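Local coordinates for C24 protein (Bizionia argentinensis JUB59, PDB 6OV6) that is of unknown function but probably forms the receptor-binding tip of a bacteriophage long tail fiber and binds manganese, at residues Pro134-Gly139 with Leu270-Tyr275; Gly182-Val187 with Gln261-Pro266. All coordinates share one frame; numbering follows the deposited sequence.

Overall arrangement
The chain is long and thin, and three copies make up the assembly. Contact 1 pairs strand 135-137 with strand 267-275. Contact 2 pairs strand 186-187 with the end of strand 256-262. Their centres lie about 23 Å apart. Along the chain 134-139 comes first, then 182-187, 261-266 and 270-275, so contact 2 is nested inside the loop that contact 1 closes. Strands 256-262 and 267-275 follow each other directly. Beyond contact 2 the excursion carries the manganese-binding H252 and H254, and both contacts lie away from that site. Both contacts touch the second and third subunits, so each lies at the trimer interface.

Contact 1: residues Pro134-Gly139 with Leu270-Tyr275; sequences PQLYSG and LAYIIY
An antiparallel beta pairing joins strand 135-137 to the C-terminal strand 267-275. Q135 and I273 form a hydrogen-bonded pair. The bond from Q135 N to I273 O is 2.8 Å, and I273 N returns a nearly straight one (172°) to Q135 O. L136 and Y272 are the non-hydrogen-bonded pair. Y137 and A271 close the pairing: A271 N to Y137 O is 3.0 Å, while the return bond from Y137 N is bent and weak.

On one face, Y137 has CG anti to the backbone N (chi1 177°), and its side chain crosses I273 obliquely. I273 has CG1 in the crowded position between N and C (chi1 66°). Its CD1 lies 3.7 Å from Y137 CD1. A271 CB sits at the edge of the same ring, 4.2 Å from Y137 CD2. G139 N lies over the centre of one ring face, and Y137 OH bonds to S140 O.

On the other face, L136 and Y272 run side by side. The L136 CD2 branch makes a tight 3.3 Å contact with Y272 CE1. L270 CD1 also touches L136 CD2. Next to strand 135-137, P134 CD packs on I274 CD1.

Strand 148-150 flanks strand 267-275 on its other side, with W148 against Q135 and I273. Q135 bonds Q135 of both other subunits, and L270 carries the sheet into the second, so this pairing helps form the fiber's trimer interface.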
loop_
_atom_site.group_PDB
_atom_site.type_symbol
_atom_site.label_atom_id
_atom_site.label_comp_id
_atom_site.label_asym_id
_atom_site.label_seq_id
_atom_site.Cartn_x
_atom_site.Cartn_y
_atom_site.Cartn_z
ATOM N N PRO A 134 -7.929 9.571 7.157
ATOM C CA PRO A 134 -6.915 10.060 6.202
ATOM C C PRO A 134 -7.394 9.904 4.742
ATOM O O PRO A 134 -8.112 8.945 4.417
ATOM C CB PRO A 134 -5.687 9.176 6.501
ATOM C CG PRO A 134 -5.891 8.725 7.952
ATOM C CD PRO A 134 -7.390 8.510 8.035
ATOM N N GLN A 135 -7.013 10.853 3.889
ATOM C CA GLN A 135 -7.375 10.890 2.472
ATOM C C GLN A 135 -6.152 11.030 1.590
ATOM O O GLN A 135 -5.216 11.761 1.935
ATOM C CB GLN A 135 -8.306 12.101 2.166
ATOM C CG GLN A 135 -9.715 11.973 2.745
ATOM C CD GLN A 135 -10.487 10.864 2.077
ATOM O OE1 GLN A 135 -10.389 10.627 0.864
ATOM N NE2 GLN A 135 -11.244 10.141 2.853
ATOM N N LEU A 136 -6.207 10.398 0.402
ATOM C CA LEU A 136 -5.171 10.545 -0.636
ATOM C C LEU A 136 -5.331 11.910 -1.295
ATOM O O LEU A 136 -6.457 12.363 -1.513
ATOM C CB LEU A 136 -5.298 9.458 -1.689
ATOM C CG LEU A 136 -4.990 8.063 -1.204
ATOM C CD1 LEU A 136 -5.370 7.048 -2.281
ATOM C CD2 LEU A 136 -3.512 7.939 -0.829
ATOM N N TYR A 137 -4.205 12.597 -1.543
ATOM C CA TYR A 137 -4.241 13.956 -2.093
ATOM C C TYR A 137 -3.131 14.131 -3.110
ATOM O O TYR A 137 -1.967 13.818 -2.826
ATOM C CB TYR A 137 -4.145 14.977 -0.938
ATOM C CG TYR A 137 -4.087 16.434 -1.339
ATOM C CD1 TYR A 137 -5.228 17.102 -1.796
ATOM C CD2 TYR A 137 -2.908 17.168 -1.206
ATOM C CE1 TYR A 137 -5.183 18.463 -2.131
ATOM C CE2 TYR A 137 -2.857 18.527 -1.526
ATOM C CZ TYR A 137 -3.998 19.171 -1.977
ATOM O OH TYR A 137 -3.933 20.510 -2.272
ATOM N N SER A 138 -3.506 14.582 -4.306
ATOM C CA SER A 138 -2.571 14.787 -5.417
ATOM C C SER A 138 -2.489 16.271 -5.836
ATOM O O SER A 138 -1.817 16.604 -6.814
ATOM C CB SER A 138 -2.943 13.915 -6.605
ATOM O OG SER A 138 -4.250 14.195 -7.068
ATOM N N GLY A 139 -3.175 17.136 -5.092
ATOM C CA GLY A 139 -3.175 18.574 -5.348
ATOM C C GLY A 139 -1.908 19.206 -4.814
ATOM O O GLY A 139 -0.999 18.495 -4.365
ATOM N N LEU A 270 1.909 10.081 -3.023
ATOM C CA LEU A 270 0.720 10.910 -2.835
ATOM C C LEU A 270 0.765 11.427 -1.394
ATOM O O LEU A 270 1.331 10.769 -0.518
ATOM C CB LEU A 270 -0.586 10.127 -3.085
ATOM C CG LEU A 270 -0.840 9.594 -4.504
ATOM C CD1 LEU A 270 -2.167 8.812 -4.560
ATOM C CD2 LEU A 270 -0.890 10.729 -5.544
ATOM N N ALA A 271 0.114 12.554 -1.119
ATOM C CA ALA A 271 0.079 13.039 0.248
ATOM C C ALA A 271 -1.129 12.442 0.972
ATOM O O ALA A 271 -2.197 12.268 0.375
ATOM C CB ALA A 271 -0.015 14.557 0.258
ATOM N N TYR A 272 -0.950 12.133 2.248
ATOM C CA TYR A 272 -2.014 11.710 3.158
ATOM C C TYR A 272 -2.403 12.965 3.942
ATOM O O TYR A 272 -1.568 13.555 4.643
ATOM C CB TYR A 272 -1.592 10.602 4.115
ATOM C CG TYR A 272 -1.530 9.274 3.418
ATOM C CD1 TYR A 272 -2.693 8.624 3.021
ATOM C CD2 TYR A 272 -0.307 8.686 3.102
ATOM C CE1 TYR A 272 -2.646 7.415 2.338
ATOM C CE2 TYR A 272 -0.247 7.465 2.410
ATOM C CZ TYR A 272 -1.424 6.856 2.003
ATOM O OH TYR A 272 -1.436 5.692 1.283
ATOM N N ILE A 273 -3.639 13.402 3.765
ATOM C CA ILE A 273 -4.148 14.589 4.467
ATOM C C ILE A 273 -5.358 14.189 5.301
ATOM O O ILE A 273 -5.964 13.145 5.055
ATOM C CB ILE A 273 -4.447 15.783 3.524
ATOM C CG1 ILE A 273 -5.632 15.485 2.536
ATOM C CG2 ILE A 273 -3.165 16.334 2.837
ATOM C CD1 ILE A 273 -6.146 16.731 1.746
ATOM N N ILE A 274 -5.748 15.033 6.263
ATOM C CA ILE A 274 -6.896 14.705 7.098
ATOM C C ILE A 274 -7.673 15.967 7.468
ATOM O O ILE A 274 -7.086 17.032 7.593
ATOM C CB ILE A 274 -6.450 13.897 8.346
ATOM C CG1 ILE A 274 -7.620 13.180 9.051
ATOM C CG2 ILE A 274 -5.554 14.700 9.298
ATOM C CD1 ILE A 274 -7.220 11.998 9.832
ATOM N N TYR A 275 -8.973 15.834 7.612
ATOM C CA TYR A 275 -9.788 16.967 7.991
ATOM C C TYR A 275 -9.771 17.124 9.522
ATOM O O TYR A 275 -10.126 16.203 10.233
ATOM C CB TYR A 275 -11.209 16.815 7.466
ATOM C CG TYR A 275 -12.051 18.031 7.776
ATOM C CD1 TYR A 275 -11.915 19.204 7.041
ATOM C CD2 TYR A 275 -12.951 18.026 8.835
ATOM C CE1 TYR A 275 -12.681 20.333 7.333
ATOM C CE2 TYR A 275 -13.705 19.162 9.151
ATOM C CZ TYR A 275 -13.565 20.307 8.399
ATOM O OH TYR A 275 -14.325 21.409 8.710
#

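Contact 2: residues Gly182-Val187 with Gln261-Pro266; sequences GGTKKV and QDNRAP
V187, K185 and N263 bury the most surface where the short strand 186-187 meets the end of strand 256-262. V187 forms an antiparallel hydrogen-bonded pair with Q261. Q261 N reaches V187 O at 2.8 Å, nearly along the C=O axis, and V187 N bonds back to Q261 O. V187 CG1 takes the crowded position between N and C (chi1 67°). From there it lies alongside Q261, 3.6 Å from Q261 CG, and also touches N263.

K185 uses its aliphatic chain. Its CG is anti to the backbone N (chi1 -171°) and sits over the centre of one face of the R264 guanidinium, 3.5 Å from R264 CZ. The chain bends at chi3, and K185 NZ comes near R264 NH1. Both like charges meet D174 of the second subunit, which probably offsets their repulsion.

D262 fixes the rotation of the R264 guanidinium by a side-on salt bridge. R264 NE bonds D262 OD1, and R264 NH2 bonds D262 OD2 at 2.8 Å, both in the guanidinium plane. D262 OD1 also accepts from R264 N through its anti lone pair, forming an Asx turn. K186 is the third member of the salt-bridge network, its NZ a long 3.9 Å from D262 OD2. Water 1 spans the same two atoms, its bond to K186 NZ being weak.

N263 fastens the chain beyond the strand. N263 N bonds K185 O at 2.8 Å from above the carbonyl plane. N263 ND2 bonds T184 O in that carbonyl's plane, on a lone pair, and also D262 O of the third subunit.

Strands 186-187 and 256-262 form a two-stranded sheet within the chain. N263 packs on N263 of the second subunit, and G182 pairs with a strand of the third.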
loop_
_atom_site.group_PDB
_atom_site.type_symbol
_atom_site.label_atom_id
_atom_site.label_comp_id
_atom_site.label_asym_id
_atom_site.label_seq_id
_atom_site.Cartn_x
_atom_site.Cartn_y
_atom_site.Cartn_z
ATOM N N GLY A 182 6.770 -1.070 10.856
ATOM C CA GLY A 182 7.786 -2.091 10.600
ATOM C C GLY A 182 8.298 -1.907 9.193
ATOM O O GLY A 182 8.083 -0.856 8.591
ATOM N N GLY A 183 8.936 -2.943 8.655
ATOM C CA GLY A 183 9.455 -2.898 7.300
ATOM C C GLY A 183 10.734 -2.093 7.181
ATOM O O GLY A 183 11.100 -1.350 8.098
ATOM N N THR A 184 11.439 -2.250 6.048
ATOM C CA THR A 184 12.703 -1.529 5.786
ATOM C C THR A 184 12.762 -1.172 4.323
ATOM O O THR A 184 12.285 -1.946 3.480
ATOM C CB THR A 184 13.960 -2.367 6.151
ATOM O OG1 THR A 184 13.954 -3.581 5.388
ATOM C CG2 THR A 184 14.056 -2.696 7.627
ATOM N N LYS A 185 13.349 -0.011 4.009
ATOM C CA LYS A 185 13.475 0.449 2.633
ATOM C C LYS A 185 14.461 -0.479 1.866
ATOM O O LYS A 185 14.252 -0.785 0.692
ATOM C CB LYS A 185 13.991 1.894 2.650
ATOM C CG LYS A 185 13.982 2.618 1.320
ATOM C CD LYS A 185 14.465 4.084 1.444
ATOM C CE LYS A 185 13.460 5.040 2.093
ATOM N NZ LYS A 185 13.752 6.494 1.810
ATOM N N LYS A 186 15.552 -0.884 2.565
ATOM C CA LYS A 186 16.633 -1.734 2.036
ATOM C C LYS A 186 16.757 -3.020 2.835
ATOM O O LYS A 186 16.485 -3.040 4.033
ATOM C CB LYS A 186 17.984 -0.991 2.148
ATOM C CG LYS A 186 18.105 0.376 1.434
ATOM C CD LYS A 186 17.904 0.338 -0.051
ATOM C CE LYS A 186 17.959 1.758 -0.577
ATOM N NZ LYS A 186 18.280 1.806 -2.025
ATOM N N VAL A 187 17.252 -4.080 2.193
ATOM C CA VAL A 187 17.510 -5.379 2.845
ATOM C C VAL A 187 18.744 -6.005 2.181
ATOM O O VAL A 187 18.993 -5.741 1.009
ATOM C CB VAL A 187 16.260 -6.291 2.749
ATOM C CG1 VAL A 187 15.929 -6.727 1.308
ATOM C CG2 VAL A 187 16.250 -7.435 3.746
ATOM N N GLN A 261 19.783 -4.619 -1.422
ATOM C CA GLN A 261 18.774 -4.499 -2.459
ATOM C C GLN A 261 17.627 -3.613 -1.955
ATOM O O GLN A 261 17.480 -3.412 -0.746
ATOM C CB GLN A 261 18.294 -5.873 -2.932
ATOM C CG GLN A 261 17.535 -6.658 -1.905
ATOM C CD GLN A 261 17.352 -8.112 -2.294
ATOM O OE1 GLN A 261 18.243 -8.767 -2.841
ATOM N NE2 GLN A 261 16.184 -8.659 -2.001
ATOM N N ASP A 262 16.883 -3.039 -2.883
ATOM C CA ASP A 262 15.752 -2.157 -2.594
ATOM C C ASP A 262 14.507 -3.037 -2.349
ATOM O O ASP A 262 14.076 -3.810 -3.213
ATOM C CB ASP A 262 15.556 -1.156 -3.739
ATOM C CG ASP A 262 14.636 0.003 -3.399
ATOM O OD1 ASP A 262 13.644 -0.217 -2.681
ATOM O OD2 ASP A 262 14.899 1.124 -3.879
ATOM N N ASN A 263 13.963 -2.933 -1.133
ATOM C CA ASN A 263 12.849 -3.757 -0.673
ATOM C C ASN A 263 11.471 -3.250 -1.151
ATOM O O ASN A 263 10.454 -3.896 -0.901
ATOM C CB ASN A 263 12.904 -3.845 0.853
ATOM C CG ASN A 263 12.333 -5.101 1.428
ATOM O OD1 ASN A 263 12.180 -6.133 0.769
ATOM N ND2 ASN A 263 12.030 -5.036 2.693
ATOM N N ARG A 264 11.446 -2.122 -1.839
ATOM C CA ARG A 264 10.183 -1.501 -2.258
ATOM C C ARG A 264 9.629 -1.993 -3.567
ATOM O O ARG A 264 10.360 -2.097 -4.555
ATOM C CB ARG A 264 10.305 0.016 -2.295
ATOM C CG ARG A 264 10.656 0.599 -0.927
ATOM C CD ARG A 264 11.048 2.044 -1.062
ATOM N NE ARG A 264 12.314 2.213 -1.774
ATOM C CZ ARG A 264 12.933 3.376 -1.921
ATOM N NH1 ARG A 264 12.420 4.479 -1.398
ATOM N NH2 ARG A 264 14.088 3.440 -2.561
ATOM N N ALA A 265 8.314 -2.262 -3.565
ATOM C CA ALA A 265 7.555 -2.630 -4.749
ATOM C C ALA A 265 7.291 -1.295 -5.533
ATOM O O ALA A 265 7.589 -0.219 -4.970
ATOM C CB ALA A 265 6.241 -3.284 -4.332
ATOM N N PRO A 266 6.784 -1.333 -6.809
ATOM C CA PRO A 266 6.560 -0.087 -7.566
ATOM C C PRO A 266 5.647 0.875 -6.835
ATOM O O PRO A 266 4.520 0.521 -6.526
ATOM C CB PRO A 266 5.991 -0.573 -8.905
ATOM C CG PRO A 266 6.578 -1.975 -9.045
ATOM C CD PRO A 266 6.470 -2.512 -7.649
HETATM O O HOH W 1 17.199 1.826 -5.056
#